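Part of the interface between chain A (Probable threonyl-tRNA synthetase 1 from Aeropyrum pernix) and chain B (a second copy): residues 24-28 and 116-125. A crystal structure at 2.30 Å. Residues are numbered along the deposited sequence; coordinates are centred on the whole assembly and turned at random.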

# COMPACT_ATOMS: atom_id res chain seq x y z
N SER A 24 11.56 -24.25 -6.26
CA SER A 24 12.17 -23.92 -7.55
C SER A 24 13.67 -23.69 -7.33
O SER A 24 14.09 -23.14 -6.30
CB SER A 24 11.55 -22.64 -8.19
OG SER A 24 10.24 -22.85 -8.72
N ARG A 25 14.47 -24.09 -8.30
CA ARG A 25 15.92 -23.91 -8.23
C ARG A 25 16.38 -22.55 -8.77
O ARG A 25 15.97 -22.14 -9.87
CB ARG A 25 16.66 -25.04 -9.00
CG ARG A 25 16.36 -26.41 -8.43
CD ARG A 25 17.09 -26.72 -7.13
NE ARG A 25 17.04 -28.16 -6.87
CZ ARG A 25 17.84 -28.83 -6.03
NH1 ARG A 25 18.80 -28.20 -5.33
NH2 ARG A 25 17.68 -30.15 -5.89
N VAL A 26 17.23 -21.88 -7.99
CA VAL A 26 17.82 -20.61 -8.46
C VAL A 26 18.81 -20.88 -9.61
O VAL A 26 19.70 -21.68 -9.46
CB VAL A 26 18.51 -19.84 -7.30
CG1 VAL A 26 19.10 -18.53 -7.80
CG2 VAL A 26 17.51 -19.57 -6.18
N PRO A 27 18.62 -20.23 -10.79
CA PRO A 27 19.62 -20.36 -11.89
C PRO A 27 21.08 -20.25 -11.42
O PRO A 27 21.40 -19.39 -10.60
CB PRO A 27 19.29 -19.18 -12.79
CG PRO A 27 17.84 -18.93 -12.61
CD PRO A 27 17.48 -19.38 -11.18
N VAL A 28 21.96 -21.11 -11.94
CA VAL A 28 23.42 -21.12 -11.60
C VAL A 28 23.73 -21.58 -10.14
O VAL A 28 24.53 -22.49 -9.94
CB VAL A 28 24.22 -19.77 -11.97
CG1 VAL A 28 25.73 -19.97 -11.80
CG2 VAL A 28 23.94 -19.31 -13.40
N ILE B 116 16.62 -9.08 -6.81
CA ILE B 116 17.47 -9.96 -7.65
C ILE B 116 16.97 -11.40 -7.72
O ILE B 116 17.01 -11.98 -8.77
CB ILE B 116 18.94 -9.95 -7.23
CG1 ILE B 116 19.52 -8.56 -7.42
CG2 ILE B 116 19.77 -11.00 -8.07
CD1 ILE B 116 20.71 -8.38 -6.53
N LEU B 117 16.49 -11.96 -6.61
CA LEU B 117 15.87 -13.26 -6.66
C LEU B 117 14.66 -13.27 -7.63
O LEU B 117 14.42 -14.26 -8.35
CB LEU B 117 15.47 -13.76 -5.25
CG LEU B 117 16.55 -14.21 -4.23
CD1 LEU B 117 15.89 -14.67 -2.93
CD2 LEU B 117 17.50 -15.35 -4.75
N LEU B 118 13.88 -12.19 -7.63
CA LEU B 118 12.71 -12.08 -8.51
C LEU B 118 13.13 -12.01 -9.97
O LEU B 118 12.50 -12.58 -10.81
CB LEU B 118 11.84 -10.83 -8.19
CG LEU B 118 11.08 -10.83 -6.84
CD1 LEU B 118 10.17 -9.63 -6.64
CD2 LEU B 118 10.28 -12.12 -6.69
N PHE B 119 14.15 -11.23 -10.27
CA PHE B 119 14.82 -11.34 -11.57
C PHE B 119 15.24 -12.80 -11.89
O PHE B 119 14.90 -13.33 -12.94
CB PHE B 119 16.04 -10.43 -11.63
CG PHE B 119 16.87 -10.61 -12.90
CD1 PHE B 119 16.43 -10.11 -14.12
CD2 PHE B 119 18.12 -11.25 -12.85
CE1 PHE B 119 17.20 -10.25 -15.31
CE2 PHE B 119 18.91 -11.41 -14.03
CZ PHE B 119 18.43 -10.90 -15.26
N LEU B 120 15.95 -13.44 -10.97
CA LEU B 120 16.42 -14.80 -11.19
C LEU B 120 15.29 -15.76 -11.42
O LEU B 120 15.42 -16.63 -12.27
CB LEU B 120 17.35 -15.28 -10.07
CG LEU B 120 18.72 -14.59 -10.06
CD1 LEU B 120 19.53 -14.96 -8.83
CD2 LEU B 120 19.55 -14.84 -11.41
N ASN B 121 14.19 -15.62 -10.69
CA ASN B 121 13.05 -16.53 -10.90
C ASN B 121 12.44 -16.38 -12.32
O ASN B 121 12.09 -17.38 -12.92
CB ASN B 121 11.98 -16.36 -9.81
CG ASN B 121 10.76 -17.23 -10.07
OD1 ASN B 121 10.84 -18.47 -10.06
ND2 ASN B 121 9.62 -16.58 -10.30
N GLU B 122 12.34 -15.14 -12.82
CA GLU B 122 11.75 -14.87 -14.12
C GLU B 122 12.65 -15.35 -15.24
O GLU B 122 12.16 -15.79 -16.28
CB GLU B 122 11.41 -13.37 -14.30
CG GLU B 122 10.49 -12.83 -13.21
CD GLU B 122 9.01 -13.31 -13.27
OE1 GLU B 122 8.63 -14.07 -14.17
OE2 GLU B 122 8.23 -12.95 -12.39
N VAL B 123 13.97 -15.27 -15.03
CA VAL B 123 14.89 -15.81 -16.01
C VAL B 123 14.74 -17.34 -16.06
O VAL B 123 14.68 -17.92 -17.14
CB VAL B 123 16.36 -15.27 -15.79
CG1 VAL B 123 17.43 -16.03 -16.68
CG2 VAL B 123 16.39 -13.80 -16.05
N ALA B 124 14.65 -18.00 -14.91
CA ALA B 124 14.51 -19.45 -14.91
C ALA B 124 13.23 -19.91 -15.68
O ALA B 124 13.28 -20.83 -16.45
CB ALA B 124 14.52 -20.00 -13.50
N LYS B 125 12.11 -19.22 -15.45
CA LYS B 125 10.83 -19.50 -16.08
C LYS B 125 10.74 -19.11 -17.57
O LYS B 125 10.24 -19.91 -18.38
CB LYS B 125 9.76 -18.77 -15.27
CG LYS B 125 9.61 -19.39 -13.84
CD LYS B 125 8.57 -18.67 -13.01
CE LYS B 125 7.19 -18.88 -13.61
NZ LYS B 125 6.11 -18.24 -12.83
O HOH W 1 9.24 -20.27 -8.86

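A short extended segment can pack against a helix without any direct hydrogen bond, provided its side chains meet the residues that recur along one helical face. The contact between residues 24-28 of chain A and the helix of chain B illustrates the principle. Leu B117, Leu B120, Asn B121 and Ala B124 follow the three- and four-residue spacing of a helix, and all lose surface to the segment.

Pro A27 has more surface covered by the other stretch than any other residue here, 73 Å². Its ring, puckered C-gamma exo, places CG 3.6 Å from CB of Ala B124, whose small methyl lets the two backbones come close: the CA atoms of Pro A27 and Ala B124 lie 6.0 Å apart. The same CG is 3.4 Å from O of Leu B120. That carbonyl already accepts the helical hydrogen bond from N of Ala B124, at 3.1 Å, so the ring packs against an oxygen whose bonding is provided within the helix.

Val A26 points its CA-to-CB bond sideways, yet the branched side chain still reaches the helix. With chi1 at -179° (t), CG1 makes the closer contact, 3.7 Å from CD1 of Leu B120; CD2 of Leu B117 lies about equally far from both methyls of Val A26, 4.5 Å from CG2 and 4.7 Å from CG1. Both leucines adopt the mt rotamer, a common choice on helices. Leu B120 starts toward the segment; Leu B117 starts sideways, and its end comes nearer.

Beside the apolar contacts, a water bridges Ser A24 and Asn B121. Ser A24 (chi1 m) points toward the helix, and its OG lies 2.8 Å from O of water 1. Asn B121, with chi1 t, brings its amide end nearer to the segment, and OD1 accepts a hydrogen bond from the O of that water at 2.7 Å. The CA-to-CB bond of Arg A25 points away, and its closest approach is through the backbone, O lying 4.5 Å from CB of Ala B124.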